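Local coordinates for protein phospholipase C-beta (PLC-beta) (PDB 3QR0) that is a multidomain protein of the phospholipase C-beta family, in which a PH domain, EF-hands, a calcium-binding TIM-type barrel and a C2 domain share one chain, at residues Y69-R74 with S754-G759; Q358-G363 with E402-V407. All coordinates share one frame; numbering follows the deposited sequence.

Contact 1: residues Y69-R74 with S754-G759; sequences YVRDIR and SNRPLG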
# COMPACT_ATOMS: atom_id res chain seq x y z
N TYR A 69 -0.02 2.91 -12.19
CA TYR A 69 0.33 4.19 -11.57
C TYR A 69 -0.78 5.24 -11.68
O TYR A 69 -0.59 6.39 -11.31
CB TYR A 69 1.65 4.68 -12.16
CG TYR A 69 2.69 3.58 -12.15
CD1 TYR A 69 3.11 3.00 -10.96
CD2 TYR A 69 3.23 3.09 -13.34
CE1 TYR A 69 4.04 1.97 -10.94
CE2 TYR A 69 4.16 2.05 -13.34
CZ TYR A 69 4.56 1.50 -12.14
OH TYR A 69 5.48 0.48 -12.13
N VAL A 70 -1.96 4.83 -12.15
CA VAL A 70 -3.11 5.73 -12.18
C VAL A 70 -3.66 5.85 -10.76
O VAL A 70 -3.83 4.85 -10.05
CB VAL A 70 -4.20 5.24 -13.16
CG1 VAL A 70 -5.53 5.95 -12.88
CG2 VAL A 70 -3.75 5.48 -14.60
N ARG A 71 -3.88 7.09 -10.33
CA ARG A 71 -4.28 7.40 -8.96
C ARG A 71 -5.75 7.74 -8.84
O ARG A 71 -6.41 7.36 -7.88
CB ARG A 71 -3.44 8.57 -8.43
CG ARG A 71 -1.95 8.27 -8.38
CD ARG A 71 -1.62 7.22 -7.35
NE ARG A 71 -0.24 6.75 -7.44
CZ ARG A 71 0.33 5.93 -6.57
NH1 ARG A 71 -0.33 5.48 -5.51
NH2 ARG A 71 1.59 5.56 -6.74
N ASP A 72 -6.26 8.46 -9.82
CA ASP A 72 -7.67 8.78 -9.84
C ASP A 72 -8.10 9.12 -11.26
O ASP A 72 -7.28 9.49 -12.10
CB ASP A 72 -7.95 9.96 -8.91
CG ASP A 72 -9.37 9.95 -8.34
OD1 ASP A 72 -10.19 9.08 -8.73
OD2 ASP A 72 -9.67 10.82 -7.51
N ILE A 73 -9.39 8.95 -11.50
CA ILE A 73 -10.03 9.43 -12.70
C ILE A 73 -11.36 10.02 -12.26
O ILE A 73 -12.10 9.39 -11.48
CB ILE A 73 -10.19 8.33 -13.78
CG1 ILE A 73 -10.96 8.87 -14.99
CG2 ILE A 73 -10.85 7.08 -13.21
CD1 ILE A 73 -10.88 7.98 -16.22
N ARG A 74 -11.64 11.24 -12.71
CA ARG A 74 -12.80 12.01 -12.26
C ARG A 74 -13.56 12.54 -13.45
O ARG A 74 -12.98 12.79 -14.50
CB ARG A 74 -12.34 13.20 -11.41
CG ARG A 74 -11.60 12.81 -10.17
CD ARG A 74 -10.74 13.92 -9.62
NE ARG A 74 -9.78 13.37 -8.68
CZ ARG A 74 -8.75 14.03 -8.15
NH1 ARG A 74 -8.54 15.31 -8.45
NH2 ARG A 74 -7.94 13.40 -7.32
N SER A 754 5.32 3.72 -2.63
CA SER A 754 3.87 3.87 -2.45
C SER A 754 3.12 2.53 -2.51
O SER A 754 1.89 2.50 -2.49
CB SER A 754 3.28 4.83 -3.50
OG SER A 754 3.29 4.25 -4.80
N ASN A 755 3.88 1.44 -2.59
CA ASN A 755 3.36 0.08 -2.66
C ASN A 755 2.62 -0.24 -3.96
O ASN A 755 1.77 -1.13 -3.98
CB ASN A 755 2.49 -0.27 -1.44
CG ASN A 755 2.50 -1.77 -1.13
OD1 ASN A 755 3.52 -2.45 -1.28
ND2 ASN A 755 1.36 -2.29 -0.68
N ARG A 756 2.95 0.46 -5.04
CA ARG A 756 2.46 0.07 -6.36
C ARG A 756 3.51 -0.80 -7.06
O ARG A 756 4.71 -0.65 -6.82
CB ARG A 756 2.11 1.30 -7.21
CG ARG A 756 0.84 2.04 -6.75
CD ARG A 756 -0.40 1.17 -6.92
NE ARG A 756 -1.65 1.86 -6.61
CZ ARG A 756 -2.36 2.59 -7.47
NH1 ARG A 756 -1.97 2.76 -8.73
NH2 ARG A 756 -3.48 3.17 -7.06
N PRO A 757 3.05 -1.71 -7.95
CA PRO A 757 3.97 -2.64 -8.60
C PRO A 757 5.01 -1.97 -9.50
O PRO A 757 4.68 -1.06 -10.27
CB PRO A 757 3.04 -3.53 -9.45
CG PRO A 757 1.66 -3.24 -9.02
CD PRO A 757 1.67 -1.88 -8.42
N LEU A 758 6.25 -2.42 -9.40
CA LEU A 758 7.27 -2.08 -10.39
C LEU A 758 6.95 -2.73 -11.73
O LEU A 758 7.34 -2.21 -12.77
CB LEU A 758 8.66 -2.55 -9.93
CG LEU A 758 9.49 -1.56 -9.12
CD1 LEU A 758 8.83 -1.26 -7.81
CD2 LEU A 758 10.90 -2.11 -8.92
N GLY A 759 6.27 -3.87 -11.70
CA GLY A 759 5.98 -4.66 -12.89
C GLY A 759 6.70 -6.00 -12.83
O GLY A 759 6.51 -6.77 -11.89
O HOH W 1 -0.08 4.12 -3.27
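The backbones of 69-74 and 754-759 stay apart, Tyr69 CA and Arg756 CA, the closest pair, being 7.0 Å from each other. Strand 70-74 carries a classic beta bulge, Arg71 and Asp72 both facing Cys109. Side chains span the gap. Tyr69 starts away from 754-759, but its ring swings back and OH donates to Pro757 O at 2.5 Å, in the carbonyl plane on a lone pair. Arg756, bent at chi2 (-65°), brings its guanidinium edge to Val70 O: NH1 gives the better bond at 3.1 Å, NH2 a weak one, and NH1 also reaches Ala68 O. Arg71 bends likewise at chi2 and lays its guanidinium flat on that of Arg756, centres 4.4 Å apart and planes at 20°. Two like charges thus stack, their mutual repulsion presumably offset by the acceptors at their edges. For Arg71 these include Ser754 OG, 2.9 Å from NH2 and nearly in plane, and a water 2.6 Å from NH1 that passes on to Ser754 O; Gly111 O takes NE. Asn752 OD1 in turn holds both Ser754 OG and Arg756 N. The contact joins an outermost PH-domain strand, paired with strand 105-110, touched by helix 127-141 and flanked by helix 354-361, to the C2-domain connection between strands 746-751 and 761-771, which includes short strand 757-758.

Contact 2: residues Q358-G363 with E402-V407; sequences QVLLTG and ESAFKV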
# COMPACT_ATOMS: atom_id res chain seq x y z
N GLN A 358 -5.44 12.31 -2.40
CA GLN A 358 -4.44 11.26 -2.59
C GLN A 358 -4.28 10.37 -1.36
O GLN A 358 -4.15 9.16 -1.49
CB GLN A 358 -3.08 11.84 -3.01
CG GLN A 358 -3.07 12.46 -4.39
CD GLN A 358 -3.51 11.50 -5.48
OE1 GLN A 358 -3.09 10.34 -5.51
NE2 GLN A 358 -4.35 11.98 -6.40
N VAL A 359 -4.28 10.98 -0.17
CA VAL A 359 -4.14 10.21 1.07
C VAL A 359 -5.34 9.28 1.29
O VAL A 359 -5.17 8.11 1.65
CB VAL A 359 -3.90 11.14 2.28
CG1 VAL A 359 -4.03 10.38 3.59
CG2 VAL A 359 -2.52 11.78 2.17
N LEU A 360 -6.55 9.78 1.02
CA LEU A 360 -7.77 8.97 1.14
C LEU A 360 -7.80 7.82 0.13
O LEU A 360 -8.36 6.76 0.40
CB LEU A 360 -9.01 9.85 1.01
CG LEU A 360 -9.31 10.73 2.23
CD1 LEU A 360 -10.28 11.85 1.89
CD2 LEU A 360 -9.86 9.87 3.38
N LEU A 361 -7.16 8.03 -1.02
CA LEU A 361 -7.12 7.03 -2.08
C LEU A 361 -6.21 5.84 -1.77
O LEU A 361 -6.39 4.76 -2.33
CB LEU A 361 -6.73 7.67 -3.41
CG LEU A 361 -7.83 8.55 -3.99
CD1 LEU A 361 -7.26 9.45 -5.09
CD2 LEU A 361 -8.99 7.70 -4.51
N THR A 362 -5.24 6.04 -0.87
CA THR A 362 -4.44 4.92 -0.36
C THR A 362 -5.24 4.04 0.61
O THR A 362 -4.77 2.97 1.00
CB THR A 362 -3.21 5.40 0.41
OG1 THR A 362 -3.62 5.98 1.66
CG2 THR A 362 -2.40 6.42 -0.40
N GLY A 363 -6.41 4.51 1.02
CA GLY A 363 -7.22 3.83 2.03
C GLY A 363 -7.01 4.39 3.43
O GLY A 363 -7.65 3.93 4.38
N GLU A 402 -15.35 14.24 -1.61
CA GLU A 402 -15.21 13.54 -2.89
C GLU A 402 -14.55 12.16 -2.75
O GLU A 402 -15.04 11.18 -3.31
CB GLU A 402 -14.39 14.39 -3.88
CG GLU A 402 -14.20 13.75 -5.25
CD GLU A 402 -13.19 14.46 -6.13
OE1 GLU A 402 -12.83 15.63 -5.85
OE2 GLU A 402 -12.75 13.82 -7.12
N SER A 403 -13.44 12.09 -2.03
CA SER A 403 -12.55 10.93 -2.09
C SER A 403 -12.68 9.97 -0.91
O SER A 403 -12.16 8.85 -0.96
CB SER A 403 -11.10 11.42 -2.20
OG SER A 403 -10.94 12.26 -3.32
N ALA A 404 -13.38 10.39 0.15
CA ALA A 404 -13.41 9.65 1.42
C ALA A 404 -13.71 8.16 1.29
O ALA A 404 -13.08 7.35 1.97
CB ALA A 404 -14.42 10.30 2.36
N PHE A 405 -14.66 7.81 0.44
CA PHE A 405 -15.11 6.43 0.34
C PHE A 405 -14.99 5.81 -1.05
O PHE A 405 -15.71 4.86 -1.37
CB PHE A 405 -16.54 6.33 0.89
CG PHE A 405 -16.68 6.91 2.27
CD1 PHE A 405 -16.09 6.28 3.36
CD2 PHE A 405 -17.34 8.12 2.47
CE1 PHE A 405 -16.18 6.83 4.63
CE2 PHE A 405 -17.44 8.66 3.75
CZ PHE A 405 -16.87 8.02 4.83
N LYS A 406 -14.06 6.31 -1.85
CA LYS A 406 -13.81 5.76 -3.19
C LYS A 406 -13.13 4.39 -3.14
O LYS A 406 -13.40 3.55 -4.00
CB LYS A 406 -13.00 6.72 -4.08
CG LYS A 406 -13.82 7.85 -4.65
CD LYS A 406 -13.07 8.64 -5.75
CE LYS A 406 -13.34 8.08 -7.14
NZ LYS A 406 -12.80 8.97 -8.23
N VAL A 407 -12.24 4.17 -2.17
CA VAL A 407 -11.51 2.90 -2.08
C VAL A 407 -11.88 2.07 -0.86
O VAL A 407 -11.64 0.86 -0.85
CB VAL A 407 -9.97 3.09 -2.12
CG1 VAL A 407 -9.58 4.02 -3.26
CG2 VAL A 407 -9.45 3.58 -0.77
O HOH W 2 -10.90 6.42 -0.68
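The one ring here, that of Phe405, carries Ala404 CB over one face, 3.6 Å above its plane and offset toward the rim; the ring itself does not meet 358-363. Beside it the contact is aliphatic. Leu360, its CG anti to the carbonyl carbon (chi1 -74°), points at the end of helix 393-403: CB lies against Ser403 CB at 4.1 Å, while CD1 rests on the backbone of Ala404, 3.8 Å from its N. Further along, Val407 presses its two methyls on the last turn of helix 354-361. CG1 sits 3.4 Å from Leu361 O and also touches the Leu361 CD2 methyl, the two side chains crossing at about a right angle; CG2, in the crowded position between N and carbonyl carbon, reaches Gly363 CA at 3.6 Å. Leu361 CD2 also meets Lys406 CB, the side chains running side by side until the lysine, bent at chi3, carries NZ to Asp72.

Polar backbone atoms between the segments are joined by a bridging water, which donates to Leu360 O and Ser403 O, both at 2.8 Å, and accepts from Val407 N. The carbonyl of Leu360 is thereby used twice, since Gly363 N bonds to it as well. Thr362 OG1 donates to Val359 O at 2.6 Å, and that oxygen also accepts from Thr362 N. Gly363, with positive phi (96°), closes helix 354-361 in a Schellman motif, and a type I beta turn from Ser403 to Lys406 lies at the end of helix 393-403. Two helices, each running on into a parallel strand of one sheet (366-372 and 412-418), are in keeping with the TIM-type barrel fold of the X domain.

How the contacts relate
Both contacts are largely buried, yet they differ in reach and chemistry. Contact 1 closes a separation of 680 residues between PH and C2 domains and is polar, made of arginines, hydroxyls and carbonyls; contact 2 stays within the X domain, nested inside that loop, and is mainly aliphatic around one water. They meet across strand 70-75, where Arg71, Asp72 and Arg74 touch helix 354-361. Asp72 OD1 forms a salt bridge with Lys406 NZ at 2.7 Å, Arg74 NE makes a long, weak ion pair with Glu402 OE2, and Arg71 CB packs on Gln358 OE1. One PH-domain edge strand therefore touches both the C2 domain and the barrel.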